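Local coordinates for protein glycosyl hyrolase, family 3 (Deinococcus radiodurans, PDB 3TEV) that probably hydrolyses O-glycosidic bonds as a family 3 glycoside hydrolase with a TIM-barrel-type domain, at residues A[227-232]-A[242-247]; A[238-243]-A[276-281]; A[112-117]-A[129-134]; A[99-102]-A[108-111]; A[37-42]-A[68-73]. All coordinates share one frame; numbering follows the deposited sequence. Where two conformers were deposited one is given.

Interaction 1: A[227-232]-A[242-247]; sequences IVYDAL and PRILTG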
# COMPACT_ATOMS: atom_id res chain seq x y z
N ILE A 227 7.30 0.08 -11.24
CA ILE A 227 7.95 0.94 -12.21
C ILE A 227 9.45 0.70 -12.18
O ILE A 227 10.03 0.52 -11.11
CB ILE A 227 7.65 2.43 -11.91
CG1 ILE A 227 6.14 2.68 -11.94
CG2 ILE A 227 8.41 3.38 -12.87
CD1 ILE A 227 5.74 3.97 -11.21
N VAL A 228 10.08 0.71 -13.35
CA VAL A 228 11.52 0.52 -13.45
C VAL A 228 12.17 1.91 -13.48
O VAL A 228 11.86 2.73 -14.35
CB VAL A 228 11.91 -0.32 -14.73
CG1 VAL A 228 13.41 -0.56 -14.78
CG2 VAL A 228 11.18 -1.66 -14.77
N TYR A 229 13.05 2.17 -12.51
CA TYR A 229 13.85 3.42 -12.48
C TYR A 229 15.29 3.11 -12.90
O TYR A 229 16.03 2.52 -12.10
CB TYR A 229 13.82 4.07 -11.10
CG TYR A 229 12.43 4.45 -10.69
CD1 TYR A 229 11.99 5.78 -10.70
CD2 TYR A 229 11.52 3.45 -10.34
CE1 TYR A 229 10.67 6.10 -10.35
CE2 TYR A 229 10.23 3.76 -9.99
CZ TYR A 229 9.80 5.07 -10.00
OH TYR A 229 8.48 5.29 -9.63
N ASP A 230 15.65 3.49 -14.13
CA ASP A 230 17.01 3.29 -14.66
C ASP A 230 18.13 3.70 -13.70
O ASP A 230 19.18 3.06 -13.64
CB ASP A 230 17.21 4.08 -15.97
CG ASP A 230 16.33 3.60 -17.11
OD1 ASP A 230 15.64 2.57 -16.99
OD2 ASP A 230 16.33 4.27 -18.16
N ALA A 231 17.91 4.78 -12.97
CA ALA A 231 18.97 5.35 -12.14
C ALA A 231 19.12 4.60 -10.82
O ALA A 231 20.11 4.79 -10.14
CB ALA A 231 18.73 6.84 -11.90
N LEU A 232 18.17 3.73 -10.50
CA LEU A 232 18.14 2.99 -9.23
C LEU A 232 18.37 1.50 -9.41
O LEU A 232 19.13 0.87 -8.65
CB LEU A 232 16.80 3.19 -8.53
CG LEU A 232 16.37 4.62 -8.19
CD1 LEU A 232 15.05 4.64 -7.45
CD2 LEU A 232 17.45 5.32 -7.37
N PRO A 242 15.44 -5.45 -4.73
CA PRO A 242 16.14 -5.29 -3.44
C PRO A 242 16.93 -3.97 -3.33
O PRO A 242 17.02 -3.42 -2.23
CB PRO A 242 17.09 -6.50 -3.38
CG PRO A 242 17.19 -6.99 -4.79
CD PRO A 242 15.88 -6.64 -5.48
N ARG A 243 17.47 -3.47 -4.44
CA ARG A 243 18.22 -2.21 -4.39
C ARG A 243 17.33 -1.05 -3.91
O ARG A 243 17.78 -0.17 -3.18
CB ARG A 243 18.87 -1.88 -5.74
CG ARG A 243 19.98 -2.87 -6.15
CD ARG A 243 20.66 -2.49 -7.48
NE ARG A 243 21.25 -1.15 -7.40
CZ ARG A 243 22.35 -0.76 -8.04
NH1 ARG A 243 23.03 -1.60 -8.82
NH2 ARG A 243 22.78 0.49 -7.88
N ILE A 244 16.06 -1.07 -4.32
CA ILE A 244 15.16 0.02 -4.01
C ILE A 244 14.49 -0.17 -2.64
O ILE A 244 14.56 0.72 -1.79
CB ILE A 244 14.10 0.23 -5.11
CG1 ILE A 244 14.81 0.74 -6.39
CG2 ILE A 244 12.99 1.17 -4.61
CD1 ILE A 244 13.90 0.98 -7.57
N LEU A 245 13.88 -1.33 -2.42
CA LEU A 245 13.17 -1.54 -1.18
C LEU A 245 14.11 -1.67 0.02
O LEU A 245 13.78 -1.15 1.09
CB LEU A 245 12.25 -2.75 -1.28
CG LEU A 245 11.24 -2.73 -2.43
CD1 LEU A 245 10.33 -3.91 -2.28
CD2 LEU A 245 10.40 -1.44 -2.52
N THR A 246 15.25 -2.35 -0.14
CA THR A 246 16.18 -2.56 0.97
C THR A 246 17.32 -1.54 0.93
O THR A 246 17.54 -0.81 1.89
CB THR A 246 16.72 -4.03 1.05
OG1 THR A 246 15.63 -4.93 1.28
CG2 THR A 246 17.73 -4.20 2.20
N GLY A 247 18.03 -1.47 -0.19
CA GLY A 247 19.16 -0.55 -0.34
C GLY A 247 18.78 0.89 -0.02
O GLY A 247 19.35 1.52 0.88
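Two flat groups border this contact, the Tyr229 ring and the Arg243 guanidinium, and both are met on a slant, neither over a face nor at an edge. Methyl CD1 of Ile244 comes within 4.4 Å of CD2 of Tyr229, while the phenol OH is held by Gly182. At the guanidinium, Leu232 O lies 3.2 Å from Arg243 NE, but the angle is too poor for a hydrogen bond, and this side of the contact is exposed. The apolar centre is Leu232 against Ile244, their side chains crossing at about a right angle. CB of Leu232 lies 3.8 Å from Ile244 CD1, and CD1 of Leu232 touches the same methyl. With CG1 beside the backbone N (chi1 -68°) and chi2 extended at 179°, Ile244 carries that methyl across to both Leu232 and Tyr229. With an alanine in place of Ile244, a gap would probably open beside Leu232, and the one methyl that the helix sets against the Tyr229 ring would be lost. Helix 242-252 begins with a wider pi-type turn in which Pro242 O accepts from both Thr246 N and Gly247 N. Strand 228-229 pairs in parallel with strand 196-197; Leu232 also packs on Leu204 of helix 201-206, and Pro242 at the helix start packs on helix 275-285.

Interaction 2: A[238-243]-A[276-281]; sequences ATLSPR and GEAAVR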
# COMPACT_ATOMS: atom_id res chain seq x y z
N ALA A 238 10.35 -1.47 -9.07
CA ALA A 238 10.59 -1.15 -7.66
C ALA A 238 10.07 -2.22 -6.68
O ALA A 238 10.75 -2.58 -5.71
CB ALA A 238 10.03 0.19 -7.32
N THR A 239 8.87 -2.74 -6.97
CA THR A 239 8.22 -3.72 -6.11
C THR A 239 9.02 -5.01 -6.01
O THR A 239 8.82 -5.80 -5.08
CB THR A 239 6.82 -4.07 -6.65
OG1 THR A 239 6.97 -4.44 -8.02
CG2 THR A 239 5.91 -2.87 -6.64
N LEU A 240 9.92 -5.25 -6.97
CA LEU A 240 10.71 -6.49 -6.97
C LEU A 240 12.21 -6.21 -6.86
O LEU A 240 13.03 -7.07 -7.17
CB LEU A 240 10.44 -7.30 -8.24
CG LEU A 240 8.97 -7.67 -8.55
CD1 LEU A 240 8.84 -8.29 -9.95
CD2 LEU A 240 8.33 -8.58 -7.47
N SER A 241 12.55 -5.00 -6.44
CA SER A 241 13.92 -4.54 -6.44
C SER A 241 14.54 -4.51 -5.03
O SER A 241 14.21 -3.65 -4.24
CB SER A 241 13.99 -3.13 -7.03
OG SER A 241 15.28 -2.57 -6.85
N PRO A 242 15.44 -5.45 -4.73
CA PRO A 242 16.14 -5.29 -3.44
C PRO A 242 16.93 -3.97 -3.33
O PRO A 242 17.02 -3.42 -2.23
CB PRO A 242 17.09 -6.50 -3.38
CG PRO A 242 17.19 -6.99 -4.79
CD PRO A 242 15.88 -6.64 -5.48
N ARG A 243 17.47 -3.47 -4.44
CA ARG A 243 18.22 -2.21 -4.39
C ARG A 243 17.33 -1.05 -3.91
O ARG A 243 17.78 -0.17 -3.18
CB ARG A 243 18.87 -1.88 -5.74
CG ARG A 243 19.98 -2.87 -6.15
CD ARG A 243 20.66 -2.49 -7.48
NE ARG A 243 21.25 -1.15 -7.40
CZ ARG A 243 22.35 -0.76 -8.04
NH1 ARG A 243 23.03 -1.60 -8.82
NH2 ARG A 243 22.78 0.49 -7.88
N GLY A 276 2.90 -16.27 -7.99
CA GLY A 276 3.63 -16.72 -6.82
C GLY A 276 5.10 -16.32 -6.79
O GLY A 276 5.60 -15.85 -5.77
N GLU A 277 5.78 -16.51 -7.91
CA GLU A 277 7.15 -16.03 -8.09
C GLU A 277 7.27 -14.52 -7.75
O GLU A 277 8.15 -14.13 -7.00
CB GLU A 277 7.64 -16.34 -9.52
CG GLU A 277 8.56 -15.29 -10.17
CD GLU A 277 8.81 -15.52 -11.67
OE1 GLU A 277 7.93 -15.20 -12.51
OE2 GLU A 277 9.91 -16.02 -12.01
N ALA A 278 6.38 -13.70 -8.30
CA ALA A 278 6.43 -12.26 -8.07
C ALA A 278 6.26 -11.92 -6.57
O ALA A 278 6.97 -11.07 -6.03
CB ALA A 278 5.40 -11.53 -8.93
N ALA A 279 5.34 -12.60 -5.90
CA ALA A 279 5.08 -12.34 -4.50
C ALA A 279 6.29 -12.73 -3.62
O ALA A 279 6.66 -11.99 -2.71
CB ALA A 279 3.83 -13.04 -4.07
N VAL A 280 6.91 -13.86 -3.91
CA VAL A 280 8.08 -14.30 -3.16
C VAL A 280 9.23 -13.31 -3.38
O VAL A 280 9.89 -12.88 -2.43
CB VAL A 280 8.45 -15.77 -3.51
CG1 VAL A 280 9.85 -16.14 -3.04
CG2 VAL A 280 7.41 -16.72 -2.91
N ARG A 281 9.41 -12.90 -4.63
CA ARG A 281 10.46 -11.93 -4.97
C ARG A 281 10.24 -10.58 -4.26
O ARG A 281 11.20 -10.00 -3.75
CB ARG A 281 10.58 -11.79 -6.49
CG ARG A 281 11.54 -10.70 -6.98
CD ARG A 281 13.07 -11.04 -6.88
NE ARG A 281 13.93 -9.92 -7.30
CZ ARG A 281 15.25 -10.00 -7.50
NH1 ARG A 281 15.91 -11.15 -7.33
NH2 ARG A 281 15.93 -8.93 -7.88
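Leu240 and Arg281 carry this contact, with Ala278 behind them and Pro242 at the margin. The tight part is buried. Leu240 CD2 presses to 3.2 Å from the backbone O of Ala278, a close approach for a methyl, while the Ala278 methyl stands farther back, 4.4 Å from that CD2. Alongside, the aliphatic stem of Arg281 fills in against the leucine, CG of Arg281 lying 3.8 Å from Leu240 CB. The stem gets there because CG stands opposite the backbone N (chi1 174°), and a bend at chi2 (76°) then turns the rest of the chain toward the other segment. Tyr273 and Ala282 also pack on the leucine.

The other side, at the guanidinium, is partly exposed, with a single flank contact. Here NH2 of Arg281 lies 3.3 Å from Pro242 CD, and that carbon meets the guanidinium plane on a slant. The two side chains cross at about a right angle. Between the two parts runs the one hydrogen bond across the segments: NE of Arg281 donates to Leu240 O at 3.0 Å and 159°, and the oxygen sits at the guanidinium edge, close to its plane. Ser241, the next residue, is the N-cap of helix 242-252, its OG bonded to Ile244 N, so the arginine grips the chain just ahead of a helix start. Chemically, then, helix 275-285 holds the turn by a charged donor on a neutral carbonyl rather than by a salt bridge between the segments. That bond is likely to fix the rotation of the guanidinium, while the hydrocarbon of the same side chain seals the leucine.

Interaction 3: A[112-117]-A[129-134]; sequences DVNAAL and NFTPVL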
# COMPACT_ATOMS: atom_id res chain seq x y z
N ASP A 112 -7.85 18.86 7.64
CA ASP A 112 -9.19 18.70 8.18
C ASP A 112 -10.11 17.86 7.31
O ASP A 112 -10.97 17.16 7.83
CB ASP A 112 -9.85 20.07 8.45
CG ASP A 112 -9.16 20.86 9.56
OD1 ASP A 112 -8.34 20.30 10.32
OD2 ASP A 112 -9.44 22.06 9.67
N VAL A 113 -9.96 17.93 6.00
CA VAL A 113 -10.76 17.09 5.09
C VAL A 113 -10.37 15.61 5.23
O VAL A 113 -11.21 14.71 5.23
CB VAL A 113 -10.64 17.56 3.62
CG1 VAL A 113 -11.21 16.52 2.65
CG2 VAL A 113 -11.33 18.92 3.42
N ASN A 114 -9.07 15.37 5.36
CA ASN A 114 -8.59 14.02 5.62
C ASN A 114 -8.96 13.52 7.02
O ASN A 114 -9.26 12.33 7.21
CB ASN A 114 -7.08 13.95 5.33
CG ASN A 114 -6.80 13.84 3.83
OD1 ASN A 114 -6.78 12.74 3.27
ND2 ASN A 114 -6.60 14.98 3.16
N ALA A 115 -8.99 14.44 7.99
CA ALA A 115 -9.41 14.08 9.33
C ALA A 115 -10.86 13.63 9.32
O ALA A 115 -11.18 12.63 9.96
CB ALA A 115 -9.21 15.23 10.29
N ALA A 116 -11.72 14.34 8.59
CA ALA A 116 -13.14 13.95 8.48
C ALA A 116 -13.31 12.62 7.76
O ALA A 116 -14.15 11.81 8.14
CB ALA A 116 -13.94 15.00 7.79
N LEU A 117 -12.53 12.40 6.72
CA LEU A 117 -12.59 11.14 6.01
C LEU A 117 -12.16 10.00 6.94
O LEU A 117 -12.80 8.95 7.00
CB LEU A 117 -11.73 11.20 4.75
CG LEU A 117 -11.40 9.87 4.07
CD1 LEU A 117 -12.69 9.05 3.68
CD2 LEU A 117 -10.47 10.09 2.86
N ASN A 129 -6.10 3.51 5.10
CA ASN A 129 -6.55 4.16 3.87
C ASN A 129 -5.35 4.38 2.95
O ASN A 129 -4.29 4.85 3.40
CB ASN A 129 -7.23 5.49 4.18
CG ASN A 129 -7.97 6.07 2.99
OD1 ASN A 129 -8.23 5.38 2.00
ND2 ASN A 129 -8.32 7.36 3.07
N PHE A 130 -5.50 4.07 1.67
CA PHE A 130 -4.40 4.23 0.71
C PHE A 130 -4.34 5.66 0.15
O PHE A 130 -4.71 5.90 -1.00
CB PHE A 130 -4.54 3.24 -0.45
CG PHE A 130 -4.09 1.86 -0.11
CD1 PHE A 130 -2.74 1.55 -0.04
CD2 PHE A 130 -5.02 0.84 0.08
CE1 PHE A 130 -2.31 0.24 0.27
CE2 PHE A 130 -4.62 -0.47 0.38
CZ PHE A 130 -3.28 -0.79 0.47
N THR A 131 -3.97 6.61 1.01
CA THR A 131 -3.60 8.00 0.66
C THR A 131 -2.55 8.41 1.68
O THR A 131 -2.42 7.77 2.73
CB THR A 131 -4.78 9.05 0.75
OG1 THR A 131 -5.54 8.84 1.95
CG2 THR A 131 -5.66 9.04 -0.48
N PRO A 132 -1.78 9.49 1.40
CA PRO A 132 -1.90 10.34 0.21
C PRO A 132 -1.11 9.83 -1.00
O PRO A 132 -0.11 9.12 -0.86
CB PRO A 132 -1.31 11.67 0.68
CG PRO A 132 -0.20 11.23 1.65
CD PRO A 132 -0.72 9.95 2.31
N VAL A 133 -1.57 10.22 -2.18
CA VAL A 133 -0.77 10.16 -3.38
C VAL A 133 0.34 11.21 -3.18
O VAL A 133 0.04 12.37 -2.91
CB VAL A 133 -1.65 10.52 -4.60
CG1 VAL A 133 -0.80 10.87 -5.83
CG2 VAL A 133 -2.64 9.38 -4.88
N LEU A 134 1.60 10.80 -3.28
CA LEU A 134 2.73 11.73 -3.25
C LEU A 134 3.40 11.79 -4.61
O LEU A 134 4.49 12.33 -4.75
CB LEU A 134 3.76 11.35 -2.18
CG LEU A 134 3.32 11.24 -0.72
CD1 LEU A 134 4.48 10.81 0.21
CD2 LEU A 134 2.71 12.54 -0.25
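At a helix-to-strand-end junction of the barrel, Leu117 of helix 107-124 meets Asn129, and Asn114 faces Thr131, where strand 128-129 runs out into its following loop. Leu117 comes from the helix with CG opposite the backbone N (chi1 165°), which carries CD2 toward the amide end of Asn129; CD2 of Leu117 stands 4.7 Å from Asn129 CG, and the two side chains cross at about a right angle. One turn earlier, Asn114 points at Thr131. OD1 of Asn114 and OG1 of Thr131 are 4.3 Å apart, too far for a hydrogen bond; the ND2 end of the same amide is bonded to Thr110 O of its own helix. The backbones stay well separated: the Asn114 and Thr131 CA atoms are 9.3 Å apart, so side chains alone bridge the distance.

The helix and the strand that follows it belong to a parallel, TIM-barrel-type fold, in which helices pack outside the strands, and the contact lies at the C-terminal end of strand 128-129, the end of the barrel that commonly holds the active site in this fold.

The loop is sharply shaped here. Phe130 is the centre of an inverse gamma turn, with a weak bond of 3.0 Å from Thr131 N to Asn129 O, and the peptide bond joining Thr131 to Pro132 is cis. Phe130 O takes a hydrogen bond from Lys178. Helix 154-169 packs against both segments: His168 touches both Asn114 and Thr131, Ala164 packs on Asn114, and Leu165 on Pro132.

Interaction 4: A[99-102]-A[108-111]; sequences MSLG and QLTE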
# COMPACT_ATOMS: atom_id res chain seq x y z
N MSE A 99 -5.94 17.83 -6.48
CA MSE A 99 -5.55 18.97 -7.28
C MSE A 99 -6.22 20.23 -6.71
O MSE A 99 -5.55 21.24 -6.50
CB MSE A 99 -5.94 18.75 -8.73
CG MSE A 99 -4.96 19.32 -9.75
SE MSE A 99 -5.80 19.37 -11.53
CE MSE A 99 -4.33 18.60 -12.57
N SER A 100 -7.52 20.14 -6.44
CA SER A 100 -8.32 21.20 -5.80
C SER A 100 -7.68 21.72 -4.53
O SER A 100 -7.46 22.93 -4.38
CB SER A 100 -9.71 20.68 -5.44
OG SER A 100 -10.51 20.56 -6.59
N LEU A 101 -7.43 20.80 -3.60
CA LEU A 101 -6.79 21.13 -2.33
C LEU A 101 -5.41 21.73 -2.56
O LEU A 101 -5.09 22.77 -1.99
CB LEU A 101 -6.70 19.89 -1.43
CG LEU A 101 -8.02 19.30 -0.92
CD1 LEU A 101 -7.79 17.93 -0.22
CD2 LEU A 101 -8.78 20.28 -0.03
N GLY A 102 -4.60 21.08 -3.40
CA GLY A 102 -3.29 21.61 -3.78
C GLY A 102 -3.36 23.07 -4.24
O GLY A 102 -2.50 23.88 -3.89
N GLN A 108 -4.05 23.52 6.34
CA GLN A 108 -5.00 23.18 7.41
C GLN A 108 -6.32 22.62 6.87
O GLN A 108 -6.88 21.71 7.46
CB GLN A 108 -5.22 24.37 8.34
CG GLN A 108 -6.11 24.08 9.55
CD GLN A 108 -5.46 23.15 10.57
OE1 GLN A 108 -4.37 23.44 11.08
NE2 GLN A 108 -6.13 22.03 10.88
N LEU A 109 -6.83 23.15 5.75
CA LEU A 109 -8.01 22.57 5.11
C LEU A 109 -7.77 21.11 4.69
O LEU A 109 -8.59 20.21 4.95
CB LEU A 109 -8.42 23.41 3.90
CG LEU A 109 -9.52 22.84 2.98
CD1 LEU A 109 -10.84 22.61 3.71
CD2 LEU A 109 -9.72 23.76 1.77
N THR A 110 -6.63 20.87 4.04
CA THR A 110 -6.28 19.54 3.58
C THR A 110 -6.27 18.58 4.75
O THR A 110 -6.86 17.51 4.66
CB THR A 110 -4.93 19.55 2.86
OG1 THR A 110 -5.01 20.45 1.75
CG2 THR A 110 -4.52 18.13 2.38
N GLU A 111 -5.63 18.97 5.84
CA GLU A 111 -5.60 18.13 7.03
C GLU A 111 -7.02 17.82 7.53
O GLU A 111 -7.35 16.67 7.77
CB GLU A 111 -4.77 18.76 8.15
CG GLU A 111 -4.70 17.89 9.39
CD GLU A 111 -3.78 18.43 10.48
OE1 GLU A 111 -2.83 19.21 10.23
OE2 GLU A 111 -4.00 18.03 11.64
O HOH W 1 -6.13 23.24 0.62
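Apolar contact comes first: Leu101 reaches across to Leu109, CD2 of Leu101 lying 4.0 Å from both CG and CD2 of Leu109, with the two side chains at about a right angle. The other branch of the same leucine, CD1, stands 4.2 Å from CG2 of Thr110. Leu101 has its CG beside the backbone N (chi1 -66°), a turn that spreads its two methyls over the two neighbours. Mixed contact follows at the root of the side chain, where Thr110 OG1 comes within 3.6 Å of Leu101 CB. The polar link is indirect: a water gives a hydrogen bond of 2.8 Å to Leu101 O and is also bonded, at 3.2 Å, to OG1 of Thr110. That hydroxyl is further engaged with His160 ND1 of helix 154-169, and weakly with Asp106 O. Cut back to an alanine, Leu101 would lose both branches, and Leu109 CG and Thr110 CG2 would probably be left without their apolar partner, with a gap between the helices. Helix 98-104 and helix 107-124 follow one another after a very short link, so their facing sides pack as a helix pair. Within that pair no direct hydrogen bond crosses between the segments; apolar and mixed contacts to one leucine, plus one water, join them. His160 holds the buried Thr110 hydroxyl, and the water adds a longer second link from it to the backbone carbonyl of Leu101.

Interaction 5: A[37-42]-A[68-73]; sequences AYLREH and REVMGE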
# COMPACT_ATOMS: atom_id res chain seq x y z
N ALA A 37 -14.53 -18.90 6.54
CA ALA A 37 -13.80 -20.15 6.75
C ALA A 37 -12.40 -20.03 6.12
O ALA A 37 -11.41 -20.43 6.70
CB ALA A 37 -14.57 -21.36 6.13
N TYR A 38 -12.34 -19.42 4.95
CA TYR A 38 -11.10 -19.24 4.22
C TYR A 38 -10.11 -18.27 4.92
O TYR A 38 -8.93 -18.60 5.06
CB TYR A 38 -11.47 -18.76 2.82
CG TYR A 38 -10.33 -18.34 1.95
CD1 TYR A 38 -9.59 -19.28 1.23
CD2 TYR A 38 -10.02 -16.98 1.79
CE1 TYR A 38 -8.56 -18.90 0.41
CE2 TYR A 38 -8.98 -16.58 0.96
CZ TYR A 38 -8.27 -17.56 0.27
OH TYR A 38 -7.26 -17.19 -0.57
N LEU A 39 -10.58 -17.10 5.36
CA LEU A 39 -9.73 -16.21 6.15
C LEU A 39 -9.14 -16.90 7.38
O LEU A 39 -7.95 -16.78 7.69
CB LEU A 39 -10.51 -14.97 6.60
CG LEU A 39 -10.95 -14.00 5.50
CD1 LEU A 39 -12.07 -13.07 5.98
CD2 LEU A 39 -9.76 -13.21 4.94
N ARG A 40 -9.99 -17.64 8.08
CA ARG A 40 -9.61 -18.29 9.31
C ARG A 40 -8.62 -19.42 9.00
O ARG A 40 -7.56 -19.52 9.62
CB ARG A 40 -10.87 -18.81 9.99
CG ARG A 40 -10.80 -18.83 11.47
CD ARG A 40 -12.11 -19.38 12.07
NE ARG A 40 -13.14 -18.37 12.35
CZ ARG A 40 -13.07 -17.50 13.37
NH1 ARG A 40 -12.00 -17.48 14.16
NH2 ARG A 40 -14.05 -16.64 13.57
N GLU A 41 -8.94 -20.23 8.01
CA GLU A 41 -8.08 -21.34 7.57
C GLU A 41 -6.62 -20.95 7.30
O GLU A 41 -5.71 -21.66 7.71
CB GLU A 41 -8.68 -21.98 6.31
CG GLU A 41 -7.91 -23.15 5.75
CD GLU A 41 -8.71 -23.96 4.73
OE1 GLU A 41 -9.49 -23.36 3.94
OE2 GLU A 41 -8.56 -25.20 4.73
N HIS A 42 -6.40 -19.81 6.65
CA HIS A 42 -5.05 -19.40 6.26
C HIS A 42 -4.47 -18.32 7.17
O HIS A 42 -3.33 -17.90 6.97
CB HIS A 42 -5.04 -18.92 4.79
CG HIS A 42 -5.48 -19.98 3.83
ND1 HIS A 42 -4.74 -21.12 3.59
CD2 HIS A 42 -6.61 -20.12 3.10
CE1 HIS A 42 -5.38 -21.90 2.74
NE2 HIS A 42 -6.52 -21.32 2.42
N ARG A 68 -13.25 -8.04 11.60
CA ARG A 68 -12.49 -7.92 12.81
C ARG A 68 -12.71 -9.13 13.72
O ARG A 68 -11.77 -9.58 14.38
CB ARG A 68 -12.82 -6.61 13.54
CG ARG A 68 -12.33 -6.57 14.98
CD ARG A 68 -10.79 -6.64 15.07
NE ARG A 68 -10.33 -6.57 16.45
CZ ARG A 68 -10.33 -7.59 17.30
NH1 ARG A 68 -10.76 -8.80 16.93
NH2 ARG A 68 -9.89 -7.41 18.55
N GLU A 69 -13.93 -9.65 13.75
CA GLU A 69 -14.25 -10.81 14.58
C GLU A 69 -13.53 -12.06 14.07
O GLU A 69 -12.95 -12.81 14.85
CB GLU A 69 -15.76 -11.03 14.66
CG GLU A 69 -16.17 -12.35 15.32
CD GLU A 69 -15.80 -12.43 16.79
OE1 GLU A 69 -15.64 -11.36 17.43
OE2 GLU A 69 -15.68 -13.55 17.32
N VAL A 70 -13.53 -12.26 12.75
CA VAL A 70 -12.88 -13.41 12.14
C VAL A 70 -11.35 -13.31 12.20
O VAL A 70 -10.70 -14.27 12.56
CB VAL A 70 -13.37 -13.60 10.68
CG1 VAL A 70 -12.67 -14.79 9.98
CG2 VAL A 70 -14.88 -13.81 10.67
N MSE A 71 -10.79 -12.15 11.88
CA MSE A 71 -9.34 -12.00 11.75
C MSE A 71 -8.59 -11.72 13.07
O MSE A 71 -7.38 -11.95 13.15
CB MSE A 71 -9.01 -10.91 10.71
CG MSE A 71 -9.60 -11.18 9.31
SE MSE A 71 -9.44 -9.63 8.13
CE MSE A 71 -7.65 -9.94 7.64
N GLY A 72 -9.27 -11.21 14.08
CA GLY A 72 -8.66 -11.01 15.40
C GLY A 72 -7.97 -9.66 15.51
O GLY A 72 -8.06 -8.81 14.61
N GLU A 73 -7.24 -9.47 16.60
CA GLU A 73 -6.74 -8.15 16.97
C GLU A 73 -5.75 -7.56 16.01
O GLU A 73 -5.61 -6.34 15.99
CB GLU A 73 -6.11 -8.15 18.37
CG GLU A 73 -4.95 -9.16 18.53
CD GLU A 73 -4.34 -9.17 19.95
OE1 GLU A 73 -4.05 -8.09 20.50
OE2 GLU A 73 -4.14 -10.28 20.49
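Leu39, next after a Tyr38 that is turned to a cation-pi pair with Arg296 and touches helix 296-309, is the first residue of helix 33-42 to touch the other helix here: its CB stands 4.0 Å from CG1 of Val70. It is buried, with Ile24 of strand 22-24 and the loop residues Leu31 and Ile44 packed around it. Val70 presents that methyl with CG1 opposite its backbone N (chi1 178°), while CG2 turns to the next residue along the first helix.

Arg40 comes next. Its chain bends at chi3 (-90°), which swings the guanidinium across to the end of helix 57-71. NH2 of Arg40 lies 3.7 Å from Val70 CA and 4.1 Å from Val70 CG2, so the charged group rests on the valine as much as on any polar atom. Val70 O sits over one face of the guanidinium, toward its rim and 3.7 Å above the plane, an approach that no hydrogen bond could use. Glu69 comes near through its backbone O, 4.2 Å from Arg40 NH2; its carboxylate stays farther off, OE2 at 5.1 Å from NH2 of Arg40, and with two conformers modelled for that glutamate the pairing should not be pressed.

Helix 57-71 ends here, Gly72 leaving it with positive phi. The chemistry is therefore a leucine-valine hydrophobic centre with an arginine laid over it from the solvent side. Its charge, near the carbonyl end of helix 57-71, is likely to be attracted to that end without making a defined bond.

From the N terminus, interaction 5 comes first, joining helix 33-42 to helix 57-71 and closing a loop that includes strand 46-49. Interaction 4 follows, closing the very short link between helices 98-104 and 107-124. Interaction 3 begins directly after it in sequence, carrying helix 107-124 on to the loop beyond strand 128-129. These three are in series. Farther on, interaction 2 begins on the stretch where interaction 1 ends, so they follow one another with Pro242, Arg243 and helix 242-252 shared, and Ile227 O probably bonds to Ala238 N. Interaction 2 reaches helix 275-285. Interactions 5 and 1 lie on opposite sides of the chain's centre, about 35 Å between their centres.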